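Local structure of glutathione transferase (Lolium rigidum, 6ZB6) at residues 85-90 with 165-170; 16-21 with 70-75; 96-101 with 159-164; 171-176 with 196-201. The protein probably conjugates glutathione to electrophilic xenobiotics such as herbicides, as a phi-class glutathione transferase, and binds S-(p-nitrobenzyl)glutathione in its active-site pocket. All coordinates share one frame; numbering follows the deposited sequence.

How the contacts relate
Contacts 1, 2 and 4 are buried, whereas contact 3 lies farther out and is only partly buried. Contact 2 belongs to the thioredoxin-like domain and pairs two helices; contacts 3 and 4 belong to the helical domain; contact 1 ties the linker between the domains to the start of helix 167-170. Chemistry follows place: contact 1 mixes a backbone hydrogen bond, water and a sodium ion with leucine packing, contact 2 is apolar around one serine, contact 3 packs a turn against a helix, with a carbonyl over an indole face, and contact 4 is mostly aromatic. Asp169 OD1 reaches Leu160 of contact 3 and Trp197 of contact 4, while Phe167 packs on Phe21 of contact 2.

Contact 1 of 4, residues 85-90 with 165-170; sequences DLLREG and VSFADL. With NA (sodium ion), chain L.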
# COMPACT_ATOMS: atom_id res chain seq x y z
N ASP A 85 11.30 -8.14 11.42
CA ASP A 85 11.41 -6.84 12.08
C ASP A 85 11.32 -5.77 10.99
O ASP A 85 12.34 -5.37 10.43
CB ASP A 85 12.69 -6.72 12.89
CG ASP A 85 12.77 -5.43 13.69
OD1 ASP A 85 11.72 -4.77 13.89
OD2 ASP A 85 13.88 -5.08 14.14
N LEU A 86 10.10 -5.32 10.70
CA LEU A 86 9.89 -4.32 9.66
C LEU A 86 9.94 -2.90 10.19
O LEU A 86 10.12 -1.96 9.39
CB LEU A 86 8.55 -4.56 8.96
CG LEU A 86 8.51 -5.86 8.14
CD1 LEU A 86 7.10 -6.21 7.69
CD2 LEU A 86 9.44 -5.72 6.93
N LEU A 87 9.80 -2.70 11.50
CA LEU A 87 9.79 -1.36 12.07
C LEU A 87 11.13 -0.95 12.66
O LEU A 87 11.40 0.26 12.76
CB LEU A 87 8.70 -1.24 13.14
CG LEU A 87 7.27 -1.36 12.61
CD1 LEU A 87 6.26 -1.36 13.75
CD2 LEU A 87 6.95 -0.26 11.60
N ARG A 88 11.96 -1.90 13.08
CA ARG A 88 13.30 -1.60 13.60
C ARG A 88 13.23 -0.77 14.88
O ARG A 88 14.12 0.05 15.14
CB ARG A 88 14.15 -0.90 12.54
CG ARG A 88 14.31 -1.74 11.30
CD ARG A 88 15.29 -2.83 11.65
NE ARG A 88 15.21 -4.00 10.79
CZ ARG A 88 16.28 -4.63 10.35
NH1 ARG A 88 17.49 -4.19 10.67
NH2 ARG A 88 16.15 -5.70 9.58
N GLU A 89 12.19 -0.96 15.68
CA GLU A 89 11.97 -0.07 16.81
C GLU A 89 12.99 -0.27 17.93
O GLU A 89 13.14 0.62 18.78
CB GLU A 89 10.54 -0.24 17.32
CG GLU A 89 9.55 0.28 16.29
CD GLU A 89 8.11 0.31 16.78
OE1 GLU A 89 7.63 -0.71 17.31
OE2 GLU A 89 7.46 1.36 16.61
N GLY A 90 13.72 -1.38 17.94
CA GLY A 90 14.79 -1.52 18.91
C GLY A 90 16.05 -0.75 18.60
O GLY A 90 16.95 -0.67 19.44
N VAL A 165 14.74 -4.88 4.16
CA VAL A 165 13.38 -4.52 3.81
C VAL A 165 12.70 -4.02 5.08
O VAL A 165 13.01 -4.46 6.19
CB VAL A 165 12.64 -5.72 3.18
CG1 VAL A 165 12.37 -6.81 4.20
CG2 VAL A 165 11.36 -5.28 2.50
N SER A 166 11.78 -3.07 4.92
CA SER A 166 11.16 -2.44 6.07
C SER A 166 9.74 -2.01 5.71
O SER A 166 9.31 -2.13 4.57
CB SER A 166 12.01 -1.26 6.56
OG SER A 166 11.79 -0.11 5.77
N PHE A 167 9.02 -1.55 6.74
CA PHE A 167 7.73 -0.87 6.63
C PHE A 167 7.72 0.15 5.49
O PHE A 167 6.73 0.26 4.76
CB PHE A 167 7.43 -0.18 7.97
CG PHE A 167 6.00 0.23 8.18
CD1 PHE A 167 4.98 -0.71 8.12
CD2 PHE A 167 5.68 1.55 8.52
CE1 PHE A 167 3.64 -0.33 8.36
CE2 PHE A 167 4.35 1.94 8.77
CZ PHE A 167 3.33 1.00 8.69
N ALA A 168 8.80 0.91 5.35
CA ALA A 168 8.85 1.94 4.31
C ALA A 168 8.65 1.33 2.93
O ALA A 168 7.83 1.82 2.14
CB ALA A 168 10.19 2.69 4.37
N ASP A 169 9.39 0.26 2.62
CA ASP A 169 9.30 -0.34 1.28
C ASP A 169 7.91 -0.90 1.01
O ASP A 169 7.29 -0.60 -0.02
CB ASP A 169 10.34 -1.45 1.10
CG ASP A 169 11.73 -1.00 1.46
OD1 ASP A 169 12.36 -0.30 0.64
OD2 ASP A 169 12.18 -1.36 2.57
N LEU A 170 7.38 -1.69 1.95
CA LEU A 170 6.14 -2.41 1.70
C LEU A 170 4.93 -1.49 1.63
O LEU A 170 3.93 -1.85 1.00
CB LEU A 170 5.94 -3.51 2.73
CG LEU A 170 7.12 -4.50 2.78
CD1 LEU A 170 6.81 -5.68 3.70
CD2 LEU A 170 7.50 -5.00 1.37
NA NA L . 9.09 -4.58 13.68
O HOH W 1 13.76 -6.26 7.74
O HOH W 2 7.77 -6.10 12.11
O HOH W 3 10.74 -3.60 15.76
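Asp85 meets Val165 through water 1, which donates to both carbonyl oxygens, Asp85 O at 3.2 Å and Val165 O at an unusually short distance whose exact value is doubtful. The Asp85 carboxylate turns elsewhere: its OD1 binds the sodium ion at 2.6 Å. The same oxygen accepts from Arg88 N, an Asx motif in which the N-H comes from above the carboxylate plane. Waters 2 and 3 also bind the metal and accept from Leu86 N and Glu89 N. Leu86 makes the one direct hydrogen bond across the contact, Phe167 N to Leu86 O at 2.9 Å and almost straight (178°). Its two methyls part, CD1 meeting Leu170 CD1 at 4.0 Å and CD2 lying near Val165 CG1. Leu87, with CG anti to the carbonyl carbon (chi1 -66°), lays CD2 over one face of the Phe167 ring, 4.0 Å from the centroid, a CH-pi contact between side chains that run side by side. Arg88 folds back so that NE donates to Asp85 O, in the plane of the guanidinium, and NH2 donates to water 1; Phe164 adds a cation-pi partner. Opposite this linker, Ser166 is the N-cap of helix 167-170: OG accepts from Ala168 N, and Ser166 N donates to the anti lone pair of Asp169 OD2, which completes a capping box. The interdomain linker thus supplies an acceptor to Phe167 N, in the first turn of the helix; sodium, two waters and the Asx motif are consistent with a linker held in the shape that presents Leu86 O.

Contact 2 of 4, residues 16-21 with 70-75; sequences ARVLVF and AISKYV
Val18 and Ser72 mark the closest backbone approach of segments 16-21 and 70-75 of helices 13-24 and 68-78; the segment axes run nearly parallel (9°), 8.9 Å apart at closest. Both belong to the thioredoxin-like domain of the glutathione transferase fold. There they lie side by side, and Ile71 turns on to Leu65 of the sheet. Ser72 sits at the middle of the interface, pointing at the other helix, and its small side chain lets the backbones come close: OG lies 3.7 Å from Val18 CA. That buried hydroxyl is satisfied within its own helix by Ser68 O, a bond for which OG stands anti to the carbonyl carbon (chi1 -64°). On one flank Val18 and Ile71 cross at about a right angle; Val18 CG1 touches Ile71 CG2 at 3.6 Å, and Val18 CG2 reaches the same methyl from slightly farther. Val75, one turn beyond Ile71, sets CG1 4.1 Å from Phe21 O. On the other flank stands the Phe21 ring, which also packs against Phe167 and Leu170 of the helical domain. Arg17 brushes Ser72 with its aliphatic part, and its guanidinium bonds to Asn14, Ser68 and Asn171, linking both helices and the two domains; the nearest atoms of its side chain and of the bound S-(p-nitrobenzyl)glutathione are about 5 Å apart. Where ring and serine meet, Phe21 CD2 lies 3.3 Å from Ser72 OG and 3.4 Å from Ser72 CB.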
# COMPACT_ATOMS: atom_id res chain seq x y z
N ALA A 16 -5.65 -3.60 1.31
CA ALA A 16 -4.55 -4.46 0.92
C ALA A 16 -3.30 -4.15 1.71
O ALA A 16 -2.54 -5.06 2.06
CB ALA A 16 -4.26 -4.31 -0.58
N ARG A 17 -3.07 -2.86 2.02
CA ARG A 17 -1.90 -2.47 2.80
C ARG A 17 -1.83 -3.26 4.10
O ARG A 17 -0.79 -3.84 4.44
CB ARG A 17 -1.92 -0.96 3.05
CG ARG A 17 -0.74 -0.45 3.87
CD ARG A 17 -0.98 0.93 4.48
NE ARG A 17 -1.53 1.89 3.52
CZ ARG A 17 -0.82 2.44 2.53
NH1 ARG A 17 0.47 2.16 2.39
NH2 ARG A 17 -1.40 3.29 1.69
N VAL A 18 -2.95 -3.32 4.82
CA VAL A 18 -3.04 -4.06 6.08
C VAL A 18 -2.85 -5.56 5.85
O VAL A 18 -2.13 -6.24 6.59
CB VAL A 18 -4.38 -3.77 6.76
CG1 VAL A 18 -4.53 -4.59 8.07
CG2 VAL A 18 -4.56 -2.25 7.00
N LEU A 19 -3.51 -6.11 4.82
CA LEU A 19 -3.40 -7.54 4.57
C LEU A 19 -1.96 -7.95 4.31
O LEU A 19 -1.53 -9.03 4.74
CB LEU A 19 -4.31 -7.94 3.40
CG LEU A 19 -5.78 -7.54 3.50
CD1 LEU A 19 -6.61 -8.17 2.37
CD2 LEU A 19 -6.37 -7.88 4.88
N VAL A 20 -1.19 -7.11 3.62
CA VAL A 20 0.23 -7.39 3.41
C VAL A 20 0.93 -7.59 4.75
O VAL A 20 1.65 -8.58 4.96
CB VAL A 20 0.89 -6.28 2.58
CG1 VAL A 20 2.41 -6.41 2.67
CG2 VAL A 20 0.44 -6.38 1.09
N PHE A 21 0.75 -6.66 5.68
CA PHE A 21 1.49 -6.79 6.93
C PHE A 21 0.97 -7.95 7.78
O PHE A 21 1.76 -8.63 8.44
CB PHE A 21 1.49 -5.46 7.67
CG PHE A 21 2.24 -4.40 6.93
CD1 PHE A 21 3.61 -4.54 6.74
CD2 PHE A 21 1.58 -3.32 6.35
CE1 PHE A 21 4.33 -3.59 6.02
CE2 PHE A 21 2.30 -2.36 5.63
CZ PHE A 21 3.66 -2.49 5.47
N ALA A 70 -1.86 3.07 10.72
CA ALA A 70 -1.98 2.82 12.16
C ALA A 70 -2.34 1.37 12.43
O ALA A 70 -1.74 0.72 13.31
CB ALA A 70 -3.03 3.75 12.77
N ILE A 71 -3.35 0.85 11.72
CA ILE A 71 -3.68 -0.57 11.84
C ILE A 71 -2.45 -1.43 11.59
O ILE A 71 -2.19 -2.39 12.32
CB ILE A 71 -4.82 -0.94 10.87
CG1 ILE A 71 -6.11 -0.16 11.16
CG2 ILE A 71 -5.06 -2.45 10.92
CD1 ILE A 71 -7.10 -0.16 9.97
N SER A 72 -1.69 -1.12 10.53
CA SER A 72 -0.58 -1.97 10.15
C SER A 72 0.49 -2.01 11.23
O SER A 72 1.05 -3.07 11.52
CB SER A 72 0.03 -1.49 8.82
OG SER A 72 -0.91 -1.61 7.77
N LYS A 73 0.82 -0.85 11.82
CA LYS A 73 1.83 -0.85 12.87
C LYS A 73 1.34 -1.61 14.10
O LYS A 73 2.13 -2.30 14.77
CB LYS A 73 2.23 0.58 13.23
CG LYS A 73 3.08 1.23 12.13
CD LYS A 73 3.70 2.56 12.58
CE LYS A 73 2.63 3.65 12.64
NZ LYS A 73 3.20 5.03 12.78
N TYR A 74 0.05 -1.53 14.41
CA TYR A 74 -0.48 -2.32 15.52
C TYR A 74 -0.31 -3.81 15.26
O TYR A 74 0.07 -4.58 16.15
CB TYR A 74 -1.95 -1.99 15.75
CG TYR A 74 -2.63 -2.89 16.76
CD1 TYR A 74 -2.56 -2.61 18.12
CD2 TYR A 74 -3.33 -4.03 16.35
CE1 TYR A 74 -3.17 -3.44 19.05
CE2 TYR A 74 -3.94 -4.86 17.28
CZ TYR A 74 -3.87 -4.55 18.62
OH TYR A 74 -4.47 -5.36 19.55
N VAL A 75 -0.58 -4.24 14.03
CA VAL A 75 -0.39 -5.65 13.66
C VAL A 75 1.07 -6.05 13.84
O VAL A 75 1.38 -7.09 14.43
CB VAL A 75 -0.87 -5.89 12.22
CG1 VAL A 75 -0.26 -7.18 11.68
CG2 VAL A 75 -2.38 -5.93 12.18

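Contact 3 of 4, residues 96-101 with 159-164; sequences AMVDVW and YLAGDF
In the helical domain of this glutathione transferase, the turn that follows helix 133-156 packs against the long helix 92-127 through Leu160 and Ala161, which meet Trp101, Met97 and Val98. Residues 159-162 form a type I beta turn, with a weak bond from Gly162 N to Tyr159 O and a return bond from Tyr159 N to Gly162 O; Leu160 N bonds to Asp169, so the loop is also tied to the start of helix 167-170. Ala161 fits its methyl against the helix backbone, CB lying 3.6 Å from Val98 N. Around that methyl stand Met97 CB and Val98 CG2. Met97 also rests CG at 3.5 Å from Ala161 O, after which its chain bends away from the loop. Val98 CG2 makes a second contact, 3.8 Å from Phe164 CE2, arriving at the edge of the ring and in its plane. Phe164 has CG between its backbone N and carbonyl carbon (chi1 55°), which brings the ring back toward the helix. Leu160 and Trp101 cross at about a right angle, Leu160 CB lying 3.9 Å from Trp101 CB. Leu160 CD2 lies near the six-membered part of the indole. The carbonyl oxygen of Leu160 accepts from Arg153 NE. It sits over one face of the Trp101 ring, 3.3 Å above the plane and toward its rim; its nearest ring carbon is Trp101 CD1, at 3.4 Å.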
# COMPACT_ATOMS: atom_id res chain seq x y z
N ALA A 96 14.39 5.51 12.66
CA ALA A 96 14.28 6.82 12.05
C ALA A 96 14.29 6.73 10.53
O ALA A 96 13.46 7.35 9.85
CB ALA A 96 15.41 7.72 12.55
N MET A 97 15.22 5.96 9.98
CA MET A 97 15.29 5.81 8.52
C MET A 97 14.04 5.14 7.97
O MET A 97 13.52 5.53 6.92
CB MET A 97 16.55 5.04 8.14
CG MET A 97 17.35 5.72 7.04
SD MET A 97 17.72 7.44 7.40
CE MET A 97 19.22 7.24 8.35
N VAL A 98 13.55 4.10 8.65
CA VAL A 98 12.26 3.52 8.27
C VAL A 98 11.16 4.58 8.30
O VAL A 98 10.34 4.67 7.39
CB VAL A 98 11.92 2.33 9.18
CG1 VAL A 98 10.48 1.81 8.92
CG2 VAL A 98 12.95 1.23 9.02
N ASP A 99 11.14 5.41 9.36
CA ASP A 99 10.13 6.46 9.47
C ASP A 99 10.23 7.47 8.34
O ASP A 99 9.21 7.93 7.81
CB ASP A 99 10.25 7.20 10.83
CG ASP A 99 9.69 6.41 11.99
OD1 ASP A 99 9.01 5.39 11.75
OD2 ASP A 99 9.92 6.83 13.16
N VAL A 100 11.45 7.89 8.00
CA VAL A 100 11.64 8.88 6.95
C VAL A 100 10.98 8.41 5.67
O VAL A 100 10.18 9.12 5.05
CB VAL A 100 13.14 9.16 6.73
CG1 VAL A 100 13.35 9.90 5.41
CG2 VAL A 100 13.72 9.96 7.89
N TRP A 101 11.30 7.19 5.25
CA TRP A 101 10.86 6.76 3.93
C TRP A 101 9.42 6.27 3.94
O TRP A 101 8.78 6.22 2.88
CB TRP A 101 11.86 5.72 3.38
CG TRP A 101 13.14 6.42 3.02
CD1 TRP A 101 14.23 6.57 3.82
CD2 TRP A 101 13.42 7.13 1.80
NE1 TRP A 101 15.20 7.31 3.15
CE2 TRP A 101 14.72 7.67 1.92
CE3 TRP A 101 12.70 7.35 0.62
CZ2 TRP A 101 15.32 8.41 0.90
CZ3 TRP A 101 13.30 8.09 -0.40
CH2 TRP A 101 14.60 8.62 -0.25
N TYR A 159 17.23 -1.43 -0.23
CA TYR A 159 15.91 -0.97 0.19
C TYR A 159 16.00 0.47 0.67
O TYR A 159 17.09 1.04 0.80
CB TYR A 159 15.34 -1.88 1.29
CG TYR A 159 15.11 -3.30 0.83
CD1 TYR A 159 13.97 -3.64 0.12
CD2 TYR A 159 16.04 -4.30 1.10
CE1 TYR A 159 13.77 -4.94 -0.33
CE2 TYR A 159 15.84 -5.59 0.66
CZ TYR A 159 14.70 -5.91 -0.04
OH TYR A 159 14.49 -7.20 -0.47
N LEU A 160 14.84 1.06 0.98
CA LEU A 160 14.80 2.51 1.15
C LEU A 160 15.44 2.97 2.45
O LEU A 160 16.07 4.04 2.48
CB LEU A 160 13.37 3.02 1.05
CG LEU A 160 12.75 2.99 -0.36
CD1 LEU A 160 11.28 3.40 -0.21
CD2 LEU A 160 13.49 3.91 -1.33
N ALA A 161 15.33 2.18 3.52
CA ALA A 161 15.91 2.59 4.80
C ALA A 161 17.32 2.06 5.02
O ALA A 161 17.94 2.40 6.03
CB ALA A 161 15.00 2.15 5.97
N GLY A 162 17.85 1.26 4.10
CA GLY A 162 19.15 0.66 4.26
C GLY A 162 19.16 -0.73 3.64
O GLY A 162 18.37 -1.03 2.75
N ASP A 163 20.07 -1.57 4.14
CA ASP A 163 20.24 -2.93 3.62
C ASP A 163 19.26 -3.92 4.24
O ASP A 163 19.64 -5.04 4.59
CB ASP A 163 21.69 -3.36 3.84
CG ASP A 163 22.00 -4.72 3.22
OD1 ASP A 163 22.46 -5.61 3.97
OD2 ASP A 163 21.74 -4.89 2.01
N PHE A 164 18.00 -3.53 4.41
CA PHE A 164 16.99 -4.42 4.94
C PHE A 164 15.62 -3.93 4.47
O PHE A 164 15.39 -2.73 4.38
CB PHE A 164 17.03 -4.48 6.48
CG PHE A 164 16.94 -3.12 7.13
CD1 PHE A 164 18.08 -2.39 7.40
CD2 PHE A 164 15.70 -2.59 7.47
CE1 PHE A 164 17.99 -1.14 8.00
CE2 PHE A 164 15.61 -1.35 8.06
CZ PHE A 164 16.75 -0.62 8.34

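Contact 4 of 4, residues 171-176 with 196-201; sequences NHFPYT and AWWERI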
# COMPACT_ATOMS: atom_id res chain seq x y z
N ASN A 171 4.99 -0.30 2.26
CA ASN A 171 3.90 0.66 2.11
C ASN A 171 3.75 1.17 0.68
O ASN A 171 2.69 1.70 0.33
CB ASN A 171 4.12 1.85 3.05
CG ASN A 171 3.48 1.62 4.41
OD1 ASN A 171 2.29 1.33 4.50
ND2 ASN A 171 4.28 1.73 5.48
N HIS A 172 4.78 1.01 -0.15
CA HIS A 172 4.74 1.38 -1.55
C HIS A 172 3.96 0.39 -2.41
O HIS A 172 3.63 0.72 -3.55
CB HIS A 172 6.17 1.52 -2.10
CG HIS A 172 6.88 2.75 -1.63
ND1 HIS A 172 7.44 2.86 -0.38
CD2 HIS A 172 7.10 3.94 -2.25
CE1 HIS A 172 7.99 4.05 -0.24
NE2 HIS A 172 7.80 4.73 -1.37
N PHE A 173 3.63 -0.81 -1.89
CA PHE A 173 3.07 -1.84 -2.75
C PHE A 173 1.67 -1.53 -3.29
O PHE A 173 1.47 -1.60 -4.52
CB PHE A 173 3.08 -3.19 -2.04
CG PHE A 173 2.12 -4.17 -2.64
CD1 PHE A 173 2.42 -4.78 -3.86
CD2 PHE A 173 0.91 -4.43 -2.03
CE1 PHE A 173 1.53 -5.65 -4.43
CE2 PHE A 173 0.01 -5.29 -2.59
CZ PHE A 173 0.32 -5.92 -3.81
N PRO A 174 0.66 -1.25 -2.46
CA PRO A 174 -0.72 -1.29 -2.98
C PRO A 174 -1.02 -0.31 -4.10
O PRO A 174 -1.66 -0.70 -5.09
CB PRO A 174 -1.58 -0.97 -1.74
CG PRO A 174 -0.70 -1.31 -0.58
CD PRO A 174 0.69 -0.99 -1.01
N TYR A 175 -0.58 0.95 -4.00
CA TYR A 175 -0.86 1.85 -5.11
C TYR A 175 0.04 1.58 -6.30
O TYR A 175 -0.40 1.70 -7.45
CB TYR A 175 -0.73 3.31 -4.68
CG TYR A 175 -1.88 3.82 -3.83
CD1 TYR A 175 -1.91 3.59 -2.48
CD2 TYR A 175 -2.92 4.56 -4.40
CE1 TYR A 175 -2.94 4.05 -1.69
CE2 TYR A 175 -3.97 5.03 -3.61
CZ TYR A 175 -3.97 4.77 -2.25
OH TYR A 175 -4.99 5.23 -1.43
N THR A 176 1.32 1.25 -6.07
CA THR A 176 2.22 0.99 -7.20
C THR A 176 1.78 -0.25 -7.96
O THR A 176 1.89 -0.30 -9.19
CB THR A 176 3.66 0.84 -6.71
OG1 THR A 176 4.03 2.02 -5.99
CG2 THR A 176 4.66 0.67 -7.90
N ALA A 196 14.36 -2.84 -10.00
CA ALA A 196 14.85 -4.04 -9.31
C ALA A 196 14.32 -4.11 -7.89
O ALA A 196 14.01 -5.20 -7.38
CB ALA A 196 16.38 -4.04 -9.28
N TRP A 197 14.28 -2.96 -7.22
CA TRP A 197 13.64 -2.86 -5.91
C TRP A 197 12.19 -3.30 -5.98
O TRP A 197 11.73 -4.11 -5.16
CB TRP A 197 13.76 -1.41 -5.45
CG TRP A 197 12.87 -0.95 -4.33
CD1 TRP A 197 13.06 -1.16 -2.99
CD2 TRP A 197 11.71 -0.12 -4.45
NE1 TRP A 197 12.07 -0.54 -2.27
CE2 TRP A 197 11.23 0.11 -3.13
CE3 TRP A 197 11.03 0.45 -5.53
CZ2 TRP A 197 10.09 0.87 -2.87
CZ3 TRP A 197 9.90 1.21 -5.27
CH2 TRP A 197 9.44 1.41 -3.94
N TRP A 198 11.45 -2.79 -6.97
CA TRP A 198 10.05 -3.19 -7.14
C TRP A 198 9.93 -4.70 -7.31
O TRP A 198 9.05 -5.33 -6.71
CB TRP A 198 9.42 -2.45 -8.32
CG TRP A 198 7.98 -2.85 -8.56
CD1 TRP A 198 7.48 -3.47 -9.66
CD2 TRP A 198 6.88 -2.69 -7.65
NE1 TRP A 198 6.13 -3.70 -9.50
CE2 TRP A 198 5.74 -3.22 -8.27
CE3 TRP A 198 6.76 -2.15 -6.36
CZ2 TRP A 198 4.48 -3.23 -7.66
CZ3 TRP A 198 5.49 -2.14 -5.75
CH2 TRP A 198 4.38 -2.69 -6.40
N GLU A 199 10.82 -5.31 -8.12
CA GLU A 199 10.74 -6.75 -8.34
C GLU A 199 11.06 -7.53 -7.07
O GLU A 199 10.48 -8.59 -6.85
CB GLU A 199 11.67 -7.17 -9.47
CG GLU A 199 11.29 -6.53 -10.78
CD GLU A 199 10.12 -7.21 -11.47
OE1 GLU A 199 9.35 -7.94 -10.82
OE2 GLU A 199 9.99 -7.02 -12.71
N ARG A 200 11.97 -7.02 -6.25
CA ARG A 200 12.21 -7.66 -4.96
C ARG A 200 10.95 -7.63 -4.10
O ARG A 200 10.59 -8.64 -3.49
CB ARG A 200 13.38 -6.99 -4.24
CG ARG A 200 14.75 -7.37 -4.78
CD ARG A 200 15.86 -6.94 -3.82
NE ARG A 200 16.06 -5.50 -3.82
CZ ARG A 200 16.76 -4.84 -4.75
NH1 ARG A 200 17.34 -5.50 -5.75
NH2 ARG A 200 16.88 -3.52 -4.67
N ILE A 201 10.24 -6.50 -4.09
CA ILE A 201 8.98 -6.41 -3.35
C ILE A 201 7.97 -7.41 -3.89
O ILE A 201 7.32 -8.14 -3.13
CB ILE A 201 8.43 -4.97 -3.41
CG1 ILE A 201 9.30 -4.03 -2.57
CG2 ILE A 201 6.96 -4.92 -2.94
CD1 ILE A 201 8.94 -2.57 -2.75
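His172 and Trp197 form the aromatic centre of this contact, deep in the all-helical domain of the glutathione transferase fold, where the chain entering helix 173-179 packs against helix 192-202. The pair is T-shaped: the six-membered edge of Trp197 points at the face of His172, with planes at 80° and centroids 5.3 Å apart, and His172 CG lies in the plane of the indole. Polar partners outside the pair fix both rings. His172 bonds through ND1 to Ala168 O and through NE2 to Tyr150 OH, and Trp197 NE1 donates to Asp169, so both imidazole nitrogens and the indole N-H are satisfied within the buried interior.

A CH-pi contact meets Trp198. Thr176 CG2, placed anti to its own backbone N, stands 3.6 Å from the centroid of the six-membered ring and only 10° off the ring normal, almost straight over the face. The other branch of the threonine is polar: OG1 donates to His172 O at 2.8 Å, one turn back, and also bonds to Tyr109 OH. Both branches are thereby employed, and the rotation about CA-CB is settled.

Apolar packing fills the rest. Phe173 CB meets Ile201 CG2 at 4.3 Å, and its ring continues toward Ile207 and Met214 of helix 205-214. On the side of helix 173-179 turned away from Trp197 and Trp198, Tyr175 touches the bound S-(p-nitrobenzyl)glutathione. The indole tip of Trp198 wedges between Phe173 and Thr176, its CH2 atom 3.8 Å from Phe173 CD1 and 3.6 Å from Thr176 CB.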